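Local coordinates for protein hydrazine synthase subunit alpha (Candidatus Kuenenia stuttgartiensis, PDB 5C2V) that works within the hydrazine synthase complex, condensing hydroxylamine from the gamma subunit with ammonia to yield hydrazine, and carries two c-type hemes, at residues M118-G123 / F211-T216; N238-S243 / I259-W264; K460-I465 / M529-D534; L718-Y723 / K735-E740. All coordinates share one frame; numbering follows the deposited sequence.

Contact 1 (M118-G123 / F211-T216); sequences MTDLKG and FPHLNT
M118 meets T216 just where a beta hairpin turns: P212 to N215 form a type I turn, and N215 and T216 together face F211 as a G1 beta bulge. Segment 118-123 is the loop that leaves strand 116-117, the last strand of one four-stranded sheet, and runs on to strand 124-131 of the next, probably a blade-to-blade link of the propeller domain. The carbonyl O of M118 takes a hydrogen bond from T216 OG1 at 2.8 Å. The M118 side chain crosses that of T216 at about a right angle, with CE 3.6 Å from CG2. T119 turns its polar end elsewhere, OG1 bonding to I105 N and Q104 OE1 on the neighbouring strand 103-109, while its CA lies 3.8 Å from F211 CE2. At D120 the backbone itself sits on the aromatic ring, N being over one face of F211 toward the rim. CB of the same residue makes a CH-pi contact over that ring, 3.9 Å from the centroid. The ring gets there with CG anti to its carbonyl carbon (chi1 -66°). L214 CD1 fills in beside D120, 3.7 Å from its N. The carboxylate of D120 stands nearly perpendicular to the H213 imidazole (planes 82° apart), and H213 NE2 gives D120 OD2 a weak hydrogen bond of 3.1 Å. Next, L121 brings its N to 3.3 Å from F211 CZ.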
# COMPACT_ATOMS: atom_id res chain seq x y z
N MET D 118 5.47 42.52 14.03
CA MET D 118 5.93 42.25 12.67
C MET D 118 4.81 42.15 11.62
O MET D 118 4.96 42.67 10.51
CB MET D 118 6.77 40.98 12.65
CG MET D 118 7.93 41.03 13.61
SD MET D 118 8.77 42.62 13.51
CE MET D 118 9.61 42.45 11.94
N THR D 119 3.72 41.48 11.95
CA THR D 119 2.68 41.20 10.96
C THR D 119 1.29 41.70 11.35
O THR D 119 0.82 41.45 12.45
CB THR D 119 2.57 39.68 10.67
OG1 THR D 119 2.44 38.97 11.91
CG2 THR D 119 3.80 39.19 9.93
N ASP D 120 0.65 42.43 10.44
CA ASP D 120 -0.76 42.80 10.58
C ASP D 120 -1.71 41.91 9.77
O ASP D 120 -2.90 42.21 9.68
CB ASP D 120 -0.98 44.27 10.20
CG ASP D 120 -2.13 44.89 10.97
OD1 ASP D 120 -2.43 44.40 12.08
OD2 ASP D 120 -2.73 45.87 10.47
N LEU D 121 -1.19 40.83 9.19
CA LEU D 121 -1.90 40.04 8.19
C LEU D 121 -3.32 39.65 8.59
O LEU D 121 -3.60 39.41 9.77
CB LEU D 121 -1.12 38.75 7.88
CG LEU D 121 -1.76 37.75 6.91
CD1 LEU D 121 -1.77 38.29 5.49
CD2 LEU D 121 -1.10 36.37 6.98
N LYS D 122 -4.22 39.61 7.61
CA LYS D 122 -5.59 39.20 7.87
C LYS D 122 -5.59 37.69 7.71
O LYS D 122 -5.58 37.17 6.59
CB LYS D 122 -6.53 39.88 6.87
CG LYS D 122 -8.02 39.84 7.18
CD LYS D 122 -8.81 40.43 6.00
CE LYS D 122 -8.22 41.77 5.56
NZ LYS D 122 -8.90 42.34 4.37
N GLY D 123 -5.59 36.99 8.84
CA GLY D 123 -5.30 35.57 8.83
C GLY D 123 -4.51 35.16 10.06
O GLY D 123 -4.45 35.88 11.05
N PHE D 211 3.14 46.61 5.24
CA PHE D 211 2.70 47.00 6.58
C PHE D 211 3.46 48.24 7.03
O PHE D 211 4.47 48.14 7.73
CB PHE D 211 2.91 45.85 7.57
CG PHE D 211 2.06 44.64 7.31
CD1 PHE D 211 0.82 44.77 6.71
CD2 PHE D 211 2.50 43.38 7.67
CE1 PHE D 211 0.03 43.66 6.46
CE2 PHE D 211 1.71 42.27 7.43
CZ PHE D 211 0.48 42.41 6.83
N PRO D 212 2.98 49.42 6.61
CA PRO D 212 3.63 50.72 6.85
C PRO D 212 3.73 51.09 8.32
O PRO D 212 4.78 51.56 8.76
CB PRO D 212 2.72 51.71 6.11
CG PRO D 212 1.92 50.89 5.16
CD PRO D 212 1.73 49.58 5.84
N HIS D 213 2.66 50.88 9.07
CA HIS D 213 2.63 51.28 10.48
C HIS D 213 3.56 50.42 11.33
O HIS D 213 4.00 50.84 12.40
CB HIS D 213 1.20 51.22 11.02
CG HIS D 213 0.47 49.95 10.69
ND1 HIS D 213 -0.11 49.73 9.46
CD2 HIS D 213 0.21 48.85 11.44
CE1 HIS D 213 -0.68 48.54 9.46
NE2 HIS D 213 -0.51 47.99 10.65
N LEU D 214 3.86 49.22 10.85
CA LEU D 214 4.81 48.34 11.52
C LEU D 214 6.20 48.40 10.90
O LEU D 214 7.14 47.77 11.39
CB LEU D 214 4.30 46.90 11.50
CG LEU D 214 2.90 46.71 12.09
CD1 LEU D 214 2.46 45.26 11.99
CD2 LEU D 214 2.87 47.18 13.54
N ASN D 215 6.33 49.18 9.82
CA ASN D 215 7.58 49.27 9.06
C ASN D 215 8.08 47.90 8.61
O ASN D 215 9.25 47.58 8.76
CB ASN D 215 8.66 49.99 9.87
CG ASN D 215 9.83 50.44 9.02
OD1 ASN D 215 9.66 50.90 7.89
ND2 ASN D 215 11.04 50.31 9.56
N THR D 216 7.17 47.09 8.07
CA THR D 216 7.53 45.75 7.59
C THR D 216 6.87 45.46 6.25
O THR D 216 5.91 46.13 5.86
CB THR D 216 7.12 44.66 8.59
OG1 THR D 216 5.71 44.73 8.83
CG2 THR D 216 7.86 44.83 9.91

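Contact 2 (N238-S243 / I259-W264); sequences NILFSS and ICVDNW
F241 and C260 both place their first side-chain atom between the backbone N and the carbonyl carbon (chi1 63° for F241 CG, 60° for C260 SG), and the thiol thereby comes to lie over one face of the phenyl ring. The two are a hydrogen-bonded pair of an antiparallel beta hairpin, strands 239-245 and 256-262, the inner strands of a four-stranded sheet that is probably one blade of the propeller. F241 N bonds C260 O and C260 N bonds F241 O. Two further bonds join I239 and D262, N of each to O of the other at 2.9 Å.

SG lies 3.9 Å from the ring centroid, offset toward the rim nearest CE2 and CZ, a sulfur-aromatic contact; S243 CB adds itself to the same sulfur. On this side of the sheet D262 runs alongside F241, pointing the same way, with its CB at the ring edge. Its carboxylate goes on to Y547, whose OH bonds OD2. Beyond the strand end I239 CG1 packs against W264 CB at 4.1 Å; the indole of W264 donates through NE1 to I397 O and makes a cation-pi contact with R189.

On the face that carries L240, I259 and V261 the contact is aliphatic. A289 and I291 of strand 285-291, in the next sheet, also touch the L240 side chain. Within the hairpin L240 CD1 touches its cross-strand partner V261 at CG1 and, diagonally, I259 at CG2, each at 3.6 Å.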
# COMPACT_ATOMS: atom_id res chain seq x y z
N ASN D 238 19.39 27.24 2.54
CA ASN D 238 18.02 27.24 2.03
C ASN D 238 17.00 27.00 3.14
O ASN D 238 17.36 26.81 4.30
CB ASN D 238 17.86 26.20 0.92
CG ASN D 238 18.85 26.39 -0.20
OD1 ASN D 238 18.58 27.09 -1.18
ND2 ASN D 238 20.02 25.76 -0.08
N ILE D 239 15.72 27.00 2.78
CA ILE D 239 14.64 26.84 3.75
C ILE D 239 14.09 25.42 3.77
O ILE D 239 13.53 24.94 2.77
CB ILE D 239 13.48 27.82 3.48
CG1 ILE D 239 14.01 29.25 3.36
CG2 ILE D 239 12.43 27.72 4.58
CD1 ILE D 239 14.70 29.76 4.60
N LEU D 240 14.24 24.75 4.91
CA LEU D 240 13.74 23.39 5.10
C LEU D 240 12.36 23.41 5.76
O LEU D 240 12.18 24.06 6.79
CB LEU D 240 14.71 22.57 5.94
CG LEU D 240 14.32 21.14 6.31
CD1 LEU D 240 14.61 20.19 5.17
CD2 LEU D 240 15.03 20.70 7.58
N PHE D 241 11.40 22.70 5.17
CA PHE D 241 10.05 22.71 5.72
C PHE D 241 9.22 21.49 5.34
O PHE D 241 9.67 20.61 4.60
CB PHE D 241 9.31 23.98 5.30
CG PHE D 241 9.12 24.11 3.81
CD1 PHE D 241 10.15 24.57 3.00
CD2 PHE D 241 7.91 23.79 3.22
CE1 PHE D 241 9.98 24.69 1.63
CE2 PHE D 241 7.73 23.91 1.85
CZ PHE D 241 8.77 24.36 1.06
N SER D 242 7.99 21.45 5.85
CA SER D 242 7.06 20.36 5.57
C SER D 242 6.00 20.81 4.57
O SER D 242 5.48 21.93 4.66
CB SER D 242 6.39 19.88 6.86
OG SER D 242 7.36 19.44 7.80
N SER D 243 5.67 19.94 3.63
CA SER D 243 4.70 20.25 2.59
C SER D 243 3.64 19.16 2.49
O SER D 243 3.96 17.97 2.45
CB SER D 243 5.40 20.43 1.24
OG SER D 243 4.48 20.83 0.24
N ILE D 259 9.05 16.10 3.72
CA ILE D 259 10.08 17.06 4.07
C ILE D 259 10.78 17.52 2.80
O ILE D 259 11.23 16.70 1.99
CB ILE D 259 11.11 16.46 5.04
CG1 ILE D 259 10.42 15.96 6.31
CG2 ILE D 259 12.18 17.48 5.38
CD1 ILE D 259 11.36 15.35 7.30
N CYS D 260 10.85 18.84 2.61
CA CYS D 260 11.45 19.39 1.40
C CYS D 260 12.19 20.70 1.68
O CYS D 260 12.19 21.20 2.81
CB CYS D 260 10.39 19.61 0.33
SG CYS D 260 9.06 20.74 0.82
N VAL D 261 12.81 21.26 0.65
CA VAL D 261 13.51 22.53 0.76
C VAL D 261 13.14 23.48 -0.37
O VAL D 261 12.68 23.05 -1.43
CB VAL D 261 15.05 22.36 0.77
CG1 VAL D 261 15.49 21.47 1.92
CG2 VAL D 261 15.53 21.79 -0.56
N ASP D 262 13.32 24.77 -0.13
CA ASP D 262 13.09 25.78 -1.16
C ASP D 262 13.96 27.01 -0.88
O ASP D 262 14.32 27.27 0.26
CB ASP D 262 11.61 26.18 -1.20
CG ASP D 262 11.25 26.95 -2.47
OD1 ASP D 262 12.17 27.36 -3.21
OD2 ASP D 262 10.04 27.14 -2.72
N ASN D 263 14.29 27.75 -1.93
CA ASN D 263 15.01 29.01 -1.76
C ASN D 263 14.12 30.01 -1.03
O ASN D 263 12.90 29.93 -1.09
CB ASN D 263 15.46 29.57 -3.11
CG ASN D 263 16.57 28.75 -3.73
OD1 ASN D 263 16.51 28.39 -4.91
ND2 ASN D 263 17.60 28.46 -2.95
N TRP D 264 14.74 30.96 -0.33
CA TRP D 264 14.00 31.87 0.53
C TRP D 264 13.07 32.80 -0.25
O TRP D 264 12.20 33.44 0.33
CB TRP D 264 14.96 32.69 1.40
CG TRP D 264 15.84 33.63 0.65
CD1 TRP D 264 16.92 33.30 -0.13
CD2 TRP D 264 15.75 35.06 0.62
NE1 TRP D 264 17.48 34.44 -0.65
CE2 TRP D 264 16.79 35.53 -0.20
CE3 TRP D 264 14.88 35.98 1.21
CZ2 TRP D 264 16.98 36.89 -0.45
CZ3 TRP D 264 15.08 37.33 0.97
CH2 TRP D 264 16.12 37.77 0.14

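Contact 3 (K460-I465 / M529-D534); sequences KAVRII and MQILDD. With HEC (heme c), chain B.
R463 and Q530 are a hydrogen-bonded pair of two antiparallel strands, 461-467 and 527-532, whose N-to-C directions here are 157° apart, the axes approaching to 4.5 Å. Each gives its N to the other's O at 2.8 Å, and K460 N extends the pairing to L532 O. These are the central strands of a four-stranded sheet in the middle domain.

On the face that carries R463, Q530 and L532, the arginine and glutamine lie side by side and point the same way. The amide stands at 78° to the guanidinium, and OE1 accepts from NH1 at 2.9 Å, lying in the guanidinium plane at its edge. L532 crosses R463 at about a right angle, its CD1 over a guanidinium face and its CD2 3.6 Å from NH1. I465 CD1 closes in on Q530 OE1 at 3.8 Å. NE of R463 donates to Y508 OH and NH2 to G536 O; NH1, besides Q530, forms a salt bridge to D762.

On the other face V462 CG1 packs beside I531, and the pentacoordinated heme c lies against M529 and I531. M529 SD sits above the porphyrin rim, 3.5 Å from CHC, and I531 CG2 is 3.9 Å from CAC. This heme is held covalently by C556 and C559.

One sheet thus presents two chemistries: apolar groups and a thioether against the macrocycle, and a buried guanidinium whose positive charge is probably balanced by D762 of helix 751-762, in the cytochrome c region.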
# COMPACT_ATOMS: atom_id res chain seq x y z
N LYS D 460 2.86 14.55 -28.14
CA LYS D 460 2.66 15.68 -29.03
C LYS D 460 2.65 17.02 -28.30
O LYS D 460 3.22 18.00 -28.77
CB LYS D 460 1.37 15.51 -29.82
CG LYS D 460 1.36 14.28 -30.71
CD LYS D 460 2.59 14.21 -31.59
CE LYS D 460 2.50 13.07 -32.58
NZ LYS D 460 3.77 12.88 -33.33
N ALA D 461 1.98 17.05 -27.15
CA ALA D 461 1.81 18.30 -26.42
C ALA D 461 1.70 18.06 -24.92
O ALA D 461 1.81 16.93 -24.44
CB ALA D 461 0.58 19.04 -26.92
N VAL D 462 1.48 19.15 -24.18
CA VAL D 462 1.27 19.09 -22.74
C VAL D 462 0.12 20.01 -22.34
O VAL D 462 -0.03 21.12 -22.88
CB VAL D 462 2.54 19.49 -21.95
CG1 VAL D 462 3.62 18.43 -22.10
CG2 VAL D 462 3.05 20.85 -22.39
N ARG D 463 -0.68 19.54 -21.39
CA ARG D 463 -1.75 20.34 -20.82
C ARG D 463 -1.31 20.93 -19.49
O ARG D 463 -0.80 20.23 -18.62
CB ARG D 463 -3.02 19.51 -20.62
CG ARG D 463 -4.16 20.27 -19.96
CD ARG D 463 -5.38 19.40 -19.70
NE ARG D 463 -5.99 18.93 -20.94
CZ ARG D 463 -5.94 17.67 -21.36
NH1 ARG D 463 -5.31 16.75 -20.64
NH2 ARG D 463 -6.53 17.33 -22.50
N ILE D 464 -1.51 22.24 -19.34
CA ILE D 464 -1.14 22.94 -18.12
C ILE D 464 -2.39 23.42 -17.40
O ILE D 464 -3.22 24.16 -17.96
CB ILE D 464 -0.22 24.14 -18.41
CG1 ILE D 464 0.87 23.75 -19.41
CG2 ILE D 464 0.39 24.66 -17.12
CD1 ILE D 464 1.78 24.89 -19.79
N ILE D 465 -2.51 23.00 -16.14
CA ILE D 465 -3.71 23.16 -15.33
C ILE D 465 -3.43 24.00 -14.08
O ILE D 465 -2.44 23.78 -13.40
CB ILE D 465 -4.26 21.78 -14.90
CG1 ILE D 465 -4.68 20.96 -16.12
CG2 ILE D 465 -5.41 21.93 -13.92
CD1 ILE D 465 -5.07 19.54 -15.78
N MET D 529 1.20 19.78 -14.71
CA MET D 529 1.26 19.47 -16.13
C MET D 529 0.84 18.04 -16.47
O MET D 529 0.88 17.15 -15.62
CB MET D 529 2.67 19.73 -16.66
CG MET D 529 3.75 18.93 -15.93
SD MET D 529 5.18 19.94 -15.51
CE MET D 529 4.45 21.10 -14.37
N GLN D 530 0.45 17.83 -17.73
CA GLN D 530 0.10 16.51 -18.23
C GLN D 530 0.68 16.29 -19.63
O GLN D 530 0.41 17.07 -20.54
CB GLN D 530 -1.41 16.32 -18.27
CG GLN D 530 -2.08 16.22 -16.92
CD GLN D 530 -3.58 16.04 -17.03
OE1 GLN D 530 -4.20 16.52 -17.98
NE2 GLN D 530 -4.17 15.34 -16.07
N ILE D 531 1.45 15.23 -19.81
CA ILE D 531 1.96 14.89 -21.13
C ILE D 531 0.85 14.23 -21.96
O ILE D 531 0.09 13.41 -21.45
CB ILE D 531 3.19 13.96 -21.06
CG1 ILE D 531 2.87 12.67 -20.30
CG2 ILE D 531 4.35 14.68 -20.38
CD1 ILE D 531 4.04 11.71 -20.21
N LEU D 532 0.76 14.60 -23.23
CA LEU D 532 -0.37 14.18 -24.06
C LEU D 532 0.05 13.38 -25.29
O LEU D 532 1.11 13.63 -25.87
CB LEU D 532 -1.18 15.41 -24.50
CG LEU D 532 -1.51 16.45 -23.43
CD1 LEU D 532 -2.32 17.59 -24.03
CD2 LEU D 532 -2.26 15.81 -22.27
N ASP D 533 -0.79 12.43 -25.70
CA ASP D 533 -0.54 11.65 -26.91
C ASP D 533 -1.13 12.34 -28.13
O ASP D 533 -1.59 13.48 -28.04
CB ASP D 533 -1.10 10.23 -26.77
CG ASP D 533 -2.58 10.20 -26.42
OD1 ASP D 533 -3.25 11.25 -26.50
OD2 ASP D 533 -3.08 9.11 -26.08
N ASP D 534 -1.14 11.65 -29.26
CA ASP D 534 -1.57 12.26 -30.52
C ASP D 534 -3.09 12.43 -30.61
O ASP D 534 -3.59 13.05 -31.54
CB ASP D 534 -1.06 11.45 -31.71
CG ASP D 534 -1.59 10.02 -31.72
OD1 ASP D 534 -1.83 9.47 -30.64
OD2 ASP D 534 -1.74 9.46 -32.83
FE HEC B . 7.35 16.51 -11.70
CHA HEC B . 6.27 15.09 -8.74
CHB HEC B . 8.70 19.12 -9.93
CHC HEC B . 8.08 18.15 -14.65
CHD HEC B . 5.81 14.03 -13.49
NA HEC B . 7.46 17.01 -9.71
C1A HEC B . 6.94 16.28 -8.66
C2A HEC B . 7.24 17.00 -7.43
C3A HEC B . 7.90 18.11 -7.75
C4A HEC B . 8.06 18.14 -9.19
CMA HEC B . 8.42 19.18 -6.77
CAA HEC B . 6.83 16.54 -6.01
CBA HEC B . 8.01 15.86 -5.33
CGA HEC B . 8.34 14.55 -6.00
O1A HEC B . 9.54 14.32 -6.30
O2A HEC B . 7.41 13.74 -6.23
NB HEC B . 8.12 18.38 -12.20
C1B HEC B . 8.84 19.14 -11.30
C2B HEC B . 9.78 19.95 -12.05
C3B HEC B . 9.61 19.69 -13.34
C4B HEC B . 8.56 18.70 -13.47
CMB HEC B . 10.79 20.94 -11.45
CAB HEC B . 10.42 20.34 -14.49
CBB HEC B . 9.49 21.23 -15.35
NC HEC B . 7.05 16.13 -13.71
C1C HEC B . 7.35 17.00 -14.75
C2C HEC B . 6.83 16.41 -15.97
C3C HEC B . 6.12 15.33 -15.64
C4C HEC B . 6.30 15.10 -14.21
CMC HEC B . 6.82 17.10 -17.35
CAC HEC B . 5.34 14.43 -16.62
CBC HEC B . 3.83 14.54 -16.33
ND HEC B . 6.21 14.83 -11.20
C1D HEC B . 5.69 13.93 -12.13
C2D HEC B . 5.02 12.86 -11.43
C3D HEC B . 5.17 13.19 -9.94
C4D HEC B . 5.91 14.43 -9.90
CMD HEC B . 4.31 11.64 -12.07
CAD HEC B . 4.63 12.39 -8.74
CBD HEC B . 3.11 12.43 -8.76
CGD HEC B . 2.57 11.62 -7.61
O1D HEC B . 1.34 11.38 -7.60
O2D HEC B . 3.36 11.22 -6.73

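Contact 4 (L718-Y723 / K735-E740); sequences LVWRLY and KIFPIE. With HEC (heme c), chain C.
I736 opens the contact with its delta carbon, CD1 lying 3.5 Å from CZ3 of W720, obliquely against the indole of helix 717-722. The far side of that indole's pyrrole ring is tied down by NE1, which donates to I714 O. The carbonyl O of I736 does a different job: it accepts from a water that also donates to the heme propionate oxygen O2A and accepts from R721 NH1, a bridge that takes the place of any direct hydrogen bond between the two segments.

F737 comes next, one face of its ring covered over the centre by CG2 of I736. The F737 side chain crosses that of W720 at about a right angle, CZ 4.1 Å from CE3, and brings CE1 to 3.6 Å from R721 CD. The arginine and the phenylalanine slide past each other in opposite directions, with guanidinium and ring 68° apart. R721 is bent at chi2 and chi3 (-49° and -54°), and its guanidinium is turned toward the bis-histidine c-type heme, whose iron is held by H662 and H745. Helix 717-722 and the loop after it belong to the cytochrome c region of the C-terminal domain. Two guanidinium nitrogens of R721 grip a single oxygen of the other propionate, NH1 to O1D at 2.6 Å and NH2 to O1D at 2.8 Å, and NH2 has a second anionic partner in E724. Such pairing would be expected to stabilise the propionate's negative charge.

P738 lies beside that carboxylate. Its ring carbon CD lies 3.8 Å from R721 NH1, and CG is 3.5 Å from heme O1D.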
# COMPACT_ATOMS: atom_id res chain seq x y z
N LEU D 718 -15.74 5.11 -20.72
CA LEU D 718 -16.56 6.04 -21.49
C LEU D 718 -15.82 6.53 -22.72
O LEU D 718 -16.37 6.55 -23.83
CB LEU D 718 -16.98 7.22 -20.62
CG LEU D 718 -17.74 8.35 -21.32
CD1 LEU D 718 -19.04 7.81 -21.90
CD2 LEU D 718 -18.01 9.50 -20.36
N VAL D 719 -14.57 6.92 -22.53
CA VAL D 719 -13.74 7.41 -23.63
C VAL D 719 -13.37 6.26 -24.57
O VAL D 719 -13.31 6.45 -25.79
CB VAL D 719 -12.46 8.08 -23.10
CG1 VAL D 719 -11.64 8.64 -24.24
CG2 VAL D 719 -12.82 9.19 -22.12
N TRP D 720 -13.13 5.09 -24.00
CA TRP D 720 -12.88 3.88 -24.79
C TRP D 720 -14.02 3.63 -25.77
O TRP D 720 -13.79 3.25 -26.92
CB TRP D 720 -12.71 2.66 -23.87
CG TRP D 720 -11.32 2.49 -23.33
CD1 TRP D 720 -10.54 3.44 -22.73
CD2 TRP D 720 -10.55 1.28 -23.32
NE1 TRP D 720 -9.34 2.90 -22.36
CE2 TRP D 720 -9.31 1.58 -22.71
CE3 TRP D 720 -10.78 -0.02 -23.78
CZ2 TRP D 720 -8.31 0.62 -22.54
CZ3 TRP D 720 -9.79 -0.97 -23.61
CH2 TRP D 720 -8.57 -0.64 -23.00
N ARG D 721 -15.25 3.84 -25.31
CA ARG D 721 -16.42 3.62 -26.15
C ARG D 721 -16.65 4.77 -27.12
O ARG D 721 -17.05 4.55 -28.27
CB ARG D 721 -17.67 3.42 -25.28
CG ARG D 721 -17.66 2.12 -24.49
CD ARG D 721 -17.33 0.94 -25.39
NE ARG D 721 -18.21 0.87 -26.55
CZ ARG D 721 -19.38 0.24 -26.57
NH1 ARG D 721 -19.81 -0.37 -25.48
NH2 ARG D 721 -20.11 0.23 -27.68
N LEU D 722 -16.41 6.00 -26.67
CA LEU D 722 -16.59 7.16 -27.53
C LEU D 722 -15.60 7.16 -28.69
O LEU D 722 -15.89 7.72 -29.75
CB LEU D 722 -16.46 8.45 -26.72
CG LEU D 722 -17.66 8.79 -25.82
CD1 LEU D 722 -17.35 9.98 -24.93
CD2 LEU D 722 -18.90 9.05 -26.66
N TYR D 723 -14.43 6.57 -28.49
CA TYR D 723 -13.48 6.40 -29.58
C TYR D 723 -13.53 5.00 -30.20
O TYR D 723 -12.88 4.74 -31.21
CB TYR D 723 -12.06 6.69 -29.09
CG TYR D 723 -11.77 8.16 -28.86
CD1 TYR D 723 -12.22 8.80 -27.71
CD2 TYR D 723 -11.06 8.90 -29.79
CE1 TYR D 723 -11.96 10.14 -27.50
CE2 TYR D 723 -10.79 10.24 -29.58
CZ TYR D 723 -11.25 10.86 -28.44
OH TYR D 723 -10.99 12.19 -28.22
N LYS D 735 -15.08 -7.43 -19.50
CA LYS D 735 -15.99 -7.35 -20.63
C LYS D 735 -16.22 -5.89 -20.99
O LYS D 735 -16.93 -5.18 -20.29
CB LYS D 735 -17.32 -8.03 -20.31
CG LYS D 735 -17.21 -9.49 -19.91
CD LYS D 735 -16.90 -10.38 -21.10
CE LYS D 735 -17.01 -11.85 -20.73
NZ LYS D 735 -16.06 -12.22 -19.64
N ILE D 736 -15.65 -5.45 -22.11
CA ILE D 736 -15.73 -4.06 -22.51
C ILE D 736 -16.66 -3.89 -23.70
O ILE D 736 -17.70 -3.23 -23.61
CB ILE D 736 -14.35 -3.48 -22.85
CG1 ILE D 736 -13.40 -3.63 -21.66
CG2 ILE D 736 -14.46 -2.02 -23.27
CD1 ILE D 736 -12.02 -3.08 -21.90
N PHE D 737 -16.29 -4.49 -24.83
CA PHE D 737 -17.09 -4.40 -26.04
C PHE D 737 -17.97 -5.63 -26.21
O PHE D 737 -17.47 -6.74 -26.40
CB PHE D 737 -16.18 -4.22 -27.26
CG PHE D 737 -15.18 -3.11 -27.11
CD1 PHE D 737 -15.58 -1.79 -27.21
CD2 PHE D 737 -13.85 -3.39 -26.88
CE1 PHE D 737 -14.66 -0.77 -27.07
CE2 PHE D 737 -12.93 -2.37 -26.74
CZ PHE D 737 -13.34 -1.06 -26.83
N PRO D 738 -19.30 -5.43 -26.15
CA PRO D 738 -20.28 -6.51 -26.32
C PRO D 738 -20.18 -7.17 -27.69
O PRO D 738 -20.02 -6.47 -28.69
CB PRO D 738 -21.62 -5.79 -26.17
CG PRO D 738 -21.31 -4.55 -25.40
CD PRO D 738 -19.94 -4.14 -25.85
N ILE D 739 -20.26 -8.49 -27.72
CA ILE D 739 -20.23 -9.21 -28.99
C ILE D 739 -21.62 -9.28 -29.60
O ILE D 739 -21.78 -9.59 -30.78
CB ILE D 739 -19.67 -10.64 -28.82
CG1 ILE D 739 -20.64 -11.50 -28.00
CG2 ILE D 739 -18.29 -10.61 -28.18
CD1 ILE D 739 -20.16 -12.92 -27.79
N GLU D 740 -22.64 -8.98 -28.79
CA GLU D 740 -24.02 -9.04 -29.25
C GLU D 740 -24.77 -7.74 -28.99
O GLU D 740 -24.76 -7.22 -27.88
CB GLU D 740 -24.76 -10.21 -28.58
CG GLU D 740 -24.96 -11.41 -29.48
CD GLU D 740 -25.72 -12.53 -28.79
OE1 GLU D 740 -25.51 -12.74 -27.58
OE2 GLU D 740 -26.54 -13.19 -29.47
FE HEC C . -24.89 4.51 -25.53
CHA HEC C . -24.02 1.40 -24.36
CHB HEC C . -22.51 5.95 -23.53
CHC HEC C . -25.68 7.63 -26.80
CHD HEC C . -27.46 3.16 -27.38
NA HEC C . -23.55 3.81 -24.17
C1A HEC C . -23.30 2.48 -23.89
C2A HEC C . -22.15 2.42 -23.01
C3A HEC C . -21.73 3.66 -22.78
C4A HEC C . -22.60 4.57 -23.50
CMA HEC C . -20.53 4.07 -21.90
CAA HEC C . -21.51 1.13 -22.45
CBA HEC C . -22.19 0.75 -21.13
CGA HEC C . -21.48 -0.42 -20.51
O1A HEC C . -21.55 -0.58 -19.26
O2A HEC C . -20.82 -1.19 -21.26
NB HEC C . -24.26 6.44 -25.18
C1B HEC C . -23.18 6.79 -24.39
C2B HEC C . -22.88 8.19 -24.64
C3B HEC C . -23.76 8.65 -25.54
C4B HEC C . -24.64 7.56 -25.90
CMB HEC C . -21.75 8.99 -23.96
CAB HEC C . -23.84 10.08 -26.12
CBB HEC C . -22.66 10.32 -27.08
NC HEC C . -26.30 5.26 -26.85
C1C HEC C . -26.45 6.58 -27.22
C2C HEC C . -27.49 6.64 -28.23
C3C HEC C . -28.06 5.43 -28.30
C4C HEC C . -27.27 4.52 -27.49
CMC HEC C . -28.06 7.96 -28.79
CAC HEC C . -29.26 5.03 -29.19
CBC HEC C . -28.91 5.15 -30.69
ND HEC C . -25.63 2.56 -25.81
C1D HEC C . -26.70 2.26 -26.66
C2D HEC C . -26.88 0.83 -26.68
C3D HEC C . -25.80 0.25 -25.75
C4D HEC C . -25.08 1.41 -25.24
CMD HEC C . -27.93 0.04 -27.49
CAD HEC C . -25.62 -1.26 -25.44
CBD HEC C . -24.17 -1.72 -25.31
CGD HEC C . -23.35 -1.36 -26.52
O1D HEC C . -22.10 -1.30 -26.39
O2D HEC C . -23.93 -1.14 -27.61
O HOH W 1 -18.96 -0.85 -23.19

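The four contacts follow one another along the chain, none enclosing another. Contact 1 lies where two sheets of the N-terminal domain join and contact 2 in the sheet that follows along the chain, centres 24 Å apart; contact 1 is far from any annotated site. Contact 2 is closer to the chemistry: the side chain of V261 is about 9 Å from that of Y564, the axial ligand of the pentacoordinated heme. Contact 3 touches that same heme, which contact 2 only approaches, the side chain of C260 being about 7 Å from it. Contact 4 lies against the second heme, bonded to its propionates, and its nearest atoms are about 8 Å from those of contact 3.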